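Local coordinates for protein thermophilic dibenzothiophene desulfurization enzyme C (PDB 5XDC) that probably oxidises dibenzothiophene to its sulfoxide and then its sulfone, using reduced FMN and molecular oxygen, at residues B[245-249]-B[334-338]; B[69-74]-B[317-321]. All coordinates share one frame. Residues are numbered along the deposited sequence.

In the fold
Along the chain the four segments alternate: 69-74, 245-249, 317-321, 334-338. Interaction 1 joins the starts of helices 247-276 and 331-363 inside the C-terminal helical domain; interaction 2 ties helix 70-83 of the N-terminal helical domain to helix 293-324 of the C-terminal one. Their centres lie about 13 Å apart. Helices 293-324 and 331-363, consecutive in the chain, carry one segment of each contact, and L337 packs where the two meet, its CD1 3.9 Å from R319 CG and 4.0 Å from V320 CG2. The side chain of Y413, which binds FMN, is about 6 Å from that of T248; that of Y93, also FMN-binding, is about 10 Å from that of W70.

Interaction 1 of 2, residues B[245-249]-B[334-338]; sequences SLWTP and RGQLM
R334 lays one face of its guanidinium over P249 CD, with NH2 3.7 Å from that atom. Its plane edge faces the end of a 3-10 turn: NE and NH2 both donate to S245 O, each at 3.1 Å, and NE adds a weak bond to S245 OG at 3.2 Å. The side chain gets there with chi1 t, chi2 between wells at -92° and chi3 t. Segment 245-249 runs from 3-10 geometry at 245-246 into the first turn of helix 247-276; 334-338 is regular helix. CA atoms of L246 and R334 lie 6.4 Å apart, those of P249 and M338 5.0 Å. This buried contact lies in the C-terminal helical domain of the acyl-CoA dehydrogenase fold, to which DszC-type monooxygenases belong. L337 (t, p) brings CD2 to 3.8 Å from L246 CD2 and 3.9 Å from P249 CB. M338 (t, p, chi3 -118°) has its CA-to-CB bond sideways, and its SD is 3.8 Å from P249 CD and 3.7 Å from P249 CA. The C-terminal tail closes over the polar edge: R334 NH1 salt-bridges S414 OXT, T248 OG1 bonds to S411 O, and the side chain of Y413, which binds FMN, is about 6 Å from that of T248.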
ATOM      1  N   SER B 245     -25.891  25.079  -1.988  1.00 17.95           N
ATOM      2  CA  SER B 245     -25.235  23.854  -1.543  1.00 22.93           C
ATOM      3  C   SER B 245     -23.867  23.652  -2.193  1.00 18.15           C
ATOM      4  O   SER B 245     -23.174  22.691  -1.820  1.00 18.47           O
ATOM      5  CB  SER B 245     -26.136  22.638  -1.806  1.00 19.79           C
ATOM      6  OG  SER B 245     -26.140  22.266  -3.176  1.00 18.54           O
ATOM      7  N   LEU B 246     -23.446  24.515  -3.135  1.00 16.35           N
ATOM      8  CA  LEU B 246     -22.066  24.493  -3.607  1.00 15.72           C
ATOM      9  C   LEU B 246     -21.078  24.789  -2.490  1.00 12.74           C
ATOM     10  O   LEU B 246     -19.884  24.538  -2.661  1.00 13.38           O
ATOM     11  CB  LEU B 246     -21.815  25.506  -4.720  1.00 16.36           C
ATOM     12  CG  LEU B 246     -22.422  25.271  -6.107  1.00 17.55           C
ATOM     13  CD1 LEU B 246     -22.070  26.462  -7.003  1.00 18.02           C
ATOM     14  CD2 LEU B 246     -21.917  23.963  -6.711  1.00 19.80           C
ATOM     15  N   TRP B 247     -21.547  25.324  -1.364  1.00 14.96           N
ATOM     16  CA  TRP B 247     -20.629  25.674  -0.287  1.00 11.90           C
ATOM     17  C   TRP B 247     -19.764  24.478   0.104  1.00 11.91           C
ATOM     18  O   TRP B 247     -18.553  24.627   0.319  1.00 13.09           O
ATOM     19  CB  TRP B 247     -21.397  26.193   0.933  1.00 13.88           C
ATOM     20  CG  TRP B 247     -20.464  26.480   2.061  1.00 14.34           C
ATOM     21  CD1 TRP B 247     -19.738  27.605   2.245  1.00 13.59           C
ATOM     22  CD2 TRP B 247     -20.098  25.583   3.119  1.00 11.75           C
ATOM     23  NE1 TRP B 247     -18.959  27.492   3.369  1.00 12.92           N
ATOM     24  CE2 TRP B 247     -19.166  26.257   3.928  1.00 12.91           C
ATOM     25  CE3 TRP B 247     -20.486  24.285   3.466  1.00 13.66           C
ATOM     26  CZ2 TRP B 247     -18.596  25.673   5.060  1.00 16.76           C
ATOM     27  CZ3 TRP B 247     -19.922  23.703   4.592  1.00 15.02           C
ATOM     28  CH2 TRP B 247     -18.992  24.398   5.373  1.00 14.32           C
ATOM     29  N   THR B 248     -20.363  23.284   0.169  1.00 14.66           N
ATOM     30  CA  THR B 248     -19.611  22.124   0.650  1.00 12.48           C
ATOM     31  C   THR B 248     -18.541  21.691  -0.335  1.00 12.93           C
ATOM     32  O   THR B 248     -17.379  21.559   0.079  1.00 11.71           O
ATOM     33  CB  THR B 248     -20.562  20.973   0.975  1.00 14.91           C
ATOM     34  OG1 THR B 248     -21.747  21.500   1.561  1.00 15.28           O
ATOM     35  CG2 THR B 248     -19.891  20.000   1.956  1.00 15.07           C
ATOM     36  N   PRO B 249     -18.830  21.446  -1.623  1.00 13.04           N
ATOM     37  CA  PRO B 249     -17.722  21.102  -2.530  1.00 15.06           C
ATOM     38  C   PRO B 249     -16.658  22.177  -2.588  1.00 11.08           C
ATOM     39  O   PRO B 249     -15.468  21.848  -2.612  1.00 13.29           O
ATOM     40  CB  PRO B 249     -18.411  20.887  -3.889  1.00 13.57           C
ATOM     41  CG  PRO B 249     -19.801  21.445  -3.726  1.00 15.39           C
ATOM     42  CD  PRO B 249     -20.142  21.320  -2.284  1.00 15.33           C
ATOM     43  N   ARG B 334     -24.306  19.813  -9.055  1.00 18.67           N
ATOM     44  CA  ARG B 334     -23.699  19.897  -7.732  1.00 20.00           C
ATOM     45  C   ARG B 334     -23.158  18.539  -7.300  1.00 19.10           C
ATOM     46  O   ARG B 334     -22.057  18.453  -6.743  1.00 18.12           O
ATOM     47  CB  ARG B 334     -24.725  20.412  -6.722  1.00 20.02           C
ATOM     48  CG  ARG B 334     -24.156  20.715  -5.349  1.00 21.26           C
ATOM     49  CD  ARG B 334     -24.249  19.539  -4.385  1.00 21.02           C
ATOM     50  NE  ARG B 334     -23.889  19.977  -3.040  1.00 16.93           N
ATOM     51  CZ  ARG B 334     -23.430  19.194  -2.067  1.00 18.48           C
ATOM     52  NH1 ARG B 334     -23.243  17.894  -2.261  1.00 19.13           N
ATOM     53  NH2 ARG B 334     -23.144  19.731  -0.891  1.00 17.00           N
ATOM     54  N   GLY B 335     -23.921  17.476  -7.560  1.00 18.75           N
ATOM     55  CA  GLY B 335     -23.510  16.147  -7.141  1.00 20.32           C
ATOM     56  C   GLY B 335     -22.273  15.662  -7.865  1.00 21.34           C
ATOM     57  O   GLY B 335     -21.349  15.125  -7.244  1.00 18.30           O
ATOM     58  N   GLN B 336     -22.224  15.854  -9.183  1.00 17.99           N
ATOM     59  CA  GLN B 336     -21.019  15.513  -9.934  1.00 21.36           C
ATOM     60  C   GLN B 336     -19.822  16.295  -9.424  1.00 21.87           C
ATOM     61  O   GLN B 336     -18.723  15.748  -9.287  1.00 18.70           O
ATOM     62  CB  GLN B 336     -21.209  15.787 -11.421  1.00 22.16           C
ATOM     63  CG  GLN B 336     -22.181  14.841 -12.086  1.00 31.37           C
ATOM     64  CD  GLN B 336     -22.418  15.198 -13.537  1.00 65.63           C
ATOM     65  OE1 GLN B 336     -21.719  16.044 -14.101  1.00 79.15           O
ATOM     66  NE2 GLN B 336     -23.407  14.556 -14.153  1.00 67.42           N
ATOM     67  N   LEU B 337     -20.010  17.583  -9.129  1.00 15.39           N
ATOM     68  CA  LEU B 337     -18.897  18.359  -8.610  1.00 16.52           C
ATOM     69  C   LEU B 337     -18.441  17.810  -7.267  1.00 12.96           C
ATOM     70  O   LEU B 337     -17.237  17.658  -7.030  1.00 15.29           O
ATOM     71  CB  LEU B 337     -19.287  19.826  -8.483  1.00 17.88           C
ATOM     72  CG  LEU B 337     -18.186  20.674  -7.849  1.00 14.38           C
ATOM     73  CD1 LEU B 337     -16.897  20.722  -8.643  1.00 14.88           C
ATOM     74  CD2 LEU B 337     -18.695  22.091  -7.576  1.00 18.16           C
ATOM     75  N   MET B 338     -19.384  17.497  -6.379  1.00 13.95           N
ATOM     76  CA  MET B 338     -19.013  16.982  -5.065  1.00 16.08           C
ATOM     77  C   MET B 338     -18.261  15.659  -5.185  1.00 18.92           C
ATOM     78  O   MET B 338     -17.309  15.408  -4.444  1.00 15.15           O
ATOM     79  CB  MET B 338     -20.249  16.819  -4.189  1.00 16.03           C
ATOM     80  CG  MET B 338     -19.931  16.414  -2.748  1.00 14.88           C
ATOM     81  SD  MET B 338     -19.061  17.686  -1.806  1.00 17.46           S
ATOM     82  CE  MET B 338     -17.512  16.838  -1.434  1.00 15.91           C
TER

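Interaction 2 of 2, residues B[69-74]-B[317-321]; sequences SWPTVY and ALRVQ. With SO4 (sulfate ion), chain K.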
ATOM      1  N   SER B  69     -10.666  34.529  -9.774  1.00 17.80           N
ATOM      2  CA  SER B  69     -11.418  33.296  -9.906  1.00 17.30           C
ATOM      3  C   SER B  69     -11.016  32.289  -8.833  1.00 12.60           C
ATOM      4  O   SER B  69      -9.958  32.400  -8.209  1.00 16.62           O
ATOM      5  CB  SER B  69     -11.174  32.675 -11.281  1.00 19.13           C
ATOM      6  OG  SER B  69      -9.813  32.257 -11.352  1.00 21.76           O
ATOM      7  N   TRP B  70     -11.862  31.283  -8.671  1.00 16.58           N
ATOM      8  CA  TRP B  70     -11.549  30.199  -7.741  1.00 17.49           C
ATOM      9  C   TRP B  70     -10.253  29.472  -8.088  1.00 16.16           C
ATOM     10  O   TRP B  70      -9.472  29.184  -7.162  1.00 15.82           O
ATOM     11  CB  TRP B  70     -12.738  29.239  -7.674  1.00 15.45           C
ATOM     12  CG  TRP B  70     -13.802  29.686  -6.734  1.00 15.95           C
ATOM     13  CD1 TRP B  70     -15.038  30.176  -7.053  1.00 17.11           C
ATOM     14  CD2 TRP B  70     -13.731  29.680  -5.303  1.00 15.46           C
ATOM     15  NE1 TRP B  70     -15.738  30.464  -5.911  1.00 17.32           N
ATOM     16  CE2 TRP B  70     -14.955  30.182  -4.822  1.00 18.03           C
ATOM     17  CE3 TRP B  70     -12.745  29.307  -4.386  1.00 16.81           C
ATOM     18  CZ2 TRP B  70     -15.230  30.300  -3.466  1.00 15.68           C
ATOM     19  CZ3 TRP B  70     -13.018  29.431  -3.032  1.00 14.24           C
ATOM     20  CH2 TRP B  70     -14.242  29.936  -2.587  1.00 12.26           C
ATOM     21  N   PRO B  71      -9.936  29.172  -9.355  1.00 17.47           N
ATOM     22  CA  PRO B  71      -8.602  28.611  -9.645  1.00 17.91           C
ATOM     23  C   PRO B  71      -7.447  29.400  -9.036  1.00 20.14           C
ATOM     24  O   PRO B  71      -6.518  28.810  -8.471  1.00 17.78           O
ATOM     25  CB  PRO B  71      -8.573  28.609 -11.185  1.00 18.20           C
ATOM     26  CG  PRO B  71      -9.986  28.337 -11.552  1.00 19.60           C
ATOM     27  CD  PRO B  71     -10.815  29.111 -10.535  1.00 19.41           C
ATOM     28  N   THR B  72      -7.484  30.732  -9.122  1.00 16.92           N
ATOM     29  CA  THR B  72      -6.450  31.555  -8.507  1.00 13.96           C
ATOM     30  C   THR B  72      -6.458  31.423  -6.986  1.00 13.66           C
ATOM     31  O   THR B  72      -5.397  31.314  -6.357  1.00 17.36           O
ATOM     32  CB  THR B  72      -6.650  33.015  -8.921  1.00 18.81           C
ATOM     33  OG1 THR B  72      -6.499  33.101 -10.346  1.00 20.68           O
ATOM     34  CG2 THR B  72      -5.635  33.914  -8.256  1.00 19.03           C
ATOM     35  N   VAL B  73      -7.642  31.487  -6.380  1.00 15.36           N
ATOM     36  CA  VAL B  73      -7.764  31.327  -4.932  1.00 14.95           C
ATOM     37  C   VAL B  73      -7.162  29.994  -4.492  1.00 12.29           C
ATOM     38  O   VAL B  73      -6.350  29.939  -3.563  1.00 13.69           O
ATOM     39  CB  VAL B  73      -9.240  31.433  -4.513  1.00 16.95           C
ATOM     40  CG1 VAL B  73      -9.403  31.092  -3.039  1.00 14.75           C
ATOM     41  CG2 VAL B  73      -9.792  32.837  -4.809  1.00 18.05           C
ATOM     42  N   TYR B  74      -7.567  28.908  -5.142  1.00 14.98           N
ATOM     43  CA  TYR B  74      -7.080  27.588  -4.749  1.00 12.25           C
ATOM     44  C   TYR B  74      -5.561  27.491  -4.873  1.00 13.27           C
ATOM     45  O   TYR B  74      -4.894  26.917  -4.001  1.00 15.04           O
ATOM     46  CB  TYR B  74      -7.773  26.511  -5.585  1.00 13.57           C
ATOM     47  CG  TYR B  74      -9.207  26.232  -5.198  1.00 12.69           C
ATOM     48  CD1 TYR B  74      -9.528  25.787  -3.915  1.00 14.10           C
ATOM     49  CD2 TYR B  74     -10.249  26.389  -6.111  1.00 12.86           C
ATOM     50  CE1 TYR B  74     -10.839  25.519  -3.548  1.00 13.06           C
ATOM     51  CE2 TYR B  74     -11.557  26.104  -5.767  1.00 11.91           C
ATOM     52  CZ  TYR B  74     -11.854  25.670  -4.483  1.00 11.75           C
ATOM     53  OH  TYR B  74     -13.147  25.401  -4.137  1.00 13.54           O
ATOM     54  N   ALA B 317     -11.082  22.680  -9.927  1.00 16.23           N
ATOM     55  CA  ALA B 317     -11.178  24.095  -9.581  1.00 17.23           C
ATOM     56  C   ALA B 317     -11.829  24.898 -10.710  1.00 20.63           C
ATOM     57  O   ALA B 317     -12.640  25.797 -10.458  1.00 18.14           O
ATOM     58  CB  ALA B 317      -9.791  24.635  -9.249  1.00 18.77           C
ATOM     59  N   LEU B 318     -11.503  24.573 -11.964  1.00 21.95           N
ATOM     60  CA  LEU B 318     -12.162  25.227 -13.094  1.00 23.05           C
ATOM     61  C   LEU B 318     -13.663  24.969 -13.089  1.00 22.57           C
ATOM     62  O   LEU B 318     -14.460  25.858 -13.424  1.00 21.36           O
ATOM     63  CB  LEU B 318     -11.531  24.744 -14.401  1.00 21.07           C
ATOM     64  CG  LEU B 318     -10.125  25.267 -14.680  1.00 26.83           C
ATOM     65  CD1 LEU B 318      -9.504  24.494 -15.838  1.00 34.55           C
ATOM     66  CD2 LEU B 318     -10.162  26.751 -14.979  1.00 29.73           C
ATOM     67  N   ARG B 319     -14.075  23.770 -12.691  1.00 19.56           N
ATOM     68  CA  ARG B 319     -15.493  23.457 -12.633  1.00 18.86           C
ATOM     69  C   ARG B 319     -16.183  24.210 -11.498  1.00 23.26           C
ATOM     70  O   ARG B 319     -17.324  24.658 -11.647  1.00 20.39           O
ATOM     71  CB  ARG B 319     -15.679  21.950 -12.480  1.00 20.38           C
ATOM     72  CG  ARG B 319     -17.113  21.505 -12.479  1.00 20.58           C
ATOM     73  CD  ARG B 319     -17.874  21.975 -13.731  1.00 22.00           C
ATOM     74  NE  ARG B 319     -19.193  21.364 -13.780  1.00 21.90           N
ATOM     75  CZ  ARG B 319     -20.099  21.598 -14.724  1.00 29.19           C
ATOM     76  NH1 ARG B 319     -19.832  22.436 -15.707  1.00 22.64           N
ATOM     77  NH2 ARG B 319     -21.272  20.986 -14.683  1.00 25.59           N
ATOM     78  N   VAL B 320     -15.517  24.356 -10.352  1.00 19.71           N
ATOM     79  CA  VAL B 320     -16.061  25.205  -9.291  1.00 15.53           C
ATOM     80  C   VAL B 320     -16.385  26.589  -9.848  1.00 16.47           C
ATOM     81  O   VAL B 320     -17.460  27.151  -9.597  1.00 20.16           O
ATOM     82  CB  VAL B 320     -15.075  25.304  -8.115  1.00 18.02           C
ATOM     83  CG1 VAL B 320     -15.504  26.423  -7.158  1.00 18.02           C
ATOM     84  CG2 VAL B 320     -14.965  23.966  -7.389  1.00 17.13           C
ATOM     85  N   GLN B 321     -15.432  27.174 -10.575  1.00 18.45           N
ATOM     86  CA  GLN B 321     -15.627  28.520 -11.109  1.00 18.59           C
ATOM     87  C   GLN B 321     -16.802  28.552 -12.077  1.00 23.30           C
ATOM     88  O   GLN B 321     -17.622  29.481 -12.040  1.00 21.75           O
ATOM     89  CB  GLN B 321     -14.354  29.012 -11.788  1.00 22.08           C
ATOM     90  CG  GLN B 321     -14.457  30.426 -12.357  1.00 23.54           C
ATOM     91  CD  GLN B 321     -14.670  31.468 -11.273  1.00 24.68           C
ATOM     92  OE1 GLN B 321     -14.237  31.291 -10.133  1.00 21.63           O
ATOM     93  NE2 GLN B 321     -15.336  32.560 -11.622  1.00 22.52           N
TER
HETATM   94  S   SO4 K 502     -23.167  22.033 -17.876  1.00 39.66           S
HETATM   95  O1  SO4 K 502     -23.080  21.309 -19.143  1.00 44.28           O
HETATM   96  O2  SO4 K 502     -21.930  22.786 -17.668  1.00 35.16           O
HETATM   97  O3  SO4 K 502     -24.293  22.970 -17.922  1.00 49.17           O
HETATM   98  O4  SO4 K 502     -23.413  21.057 -16.817  1.00 35.36           O
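Q321 (chi1 t, chi2 p) extends its amide to the start of helix 70-83: OE1 accepts a near-linear hydrogen bond from W70 N at 2.8 Å, just after N-cap S69, and NE2 bonds to E325 OE2. Through it the C-terminal helical domain of the acyl-CoA dehydrogenase fold takes up a first-turn NH of the N-terminal one. W70 (m) spreads its indole beneath V320 (t), whose CG1 lies 3.9 Å from the centroid of the five-membered ring, a CH-pi contact over the face. Y74, also m, turns its ring edge to the same methyl, with OH 4.0 Å from V320 CG1 and CD2 3.6 Å from A317 CB. P71 packs its CG 3.8 Å from L318 CD2. R319 points away and hydrogen-bonds a sulfate, probably from crystallisation, by NH1 (2.9 Å to O2). The axes of 70-74 and 317-321 cross at 136°, 8.7 Å apart at closest approach. I250 O of helix 247-276 takes the Y74 hydroxyl; helix 85-104 packs on W70, and helix 331-363 meets V320 through L337.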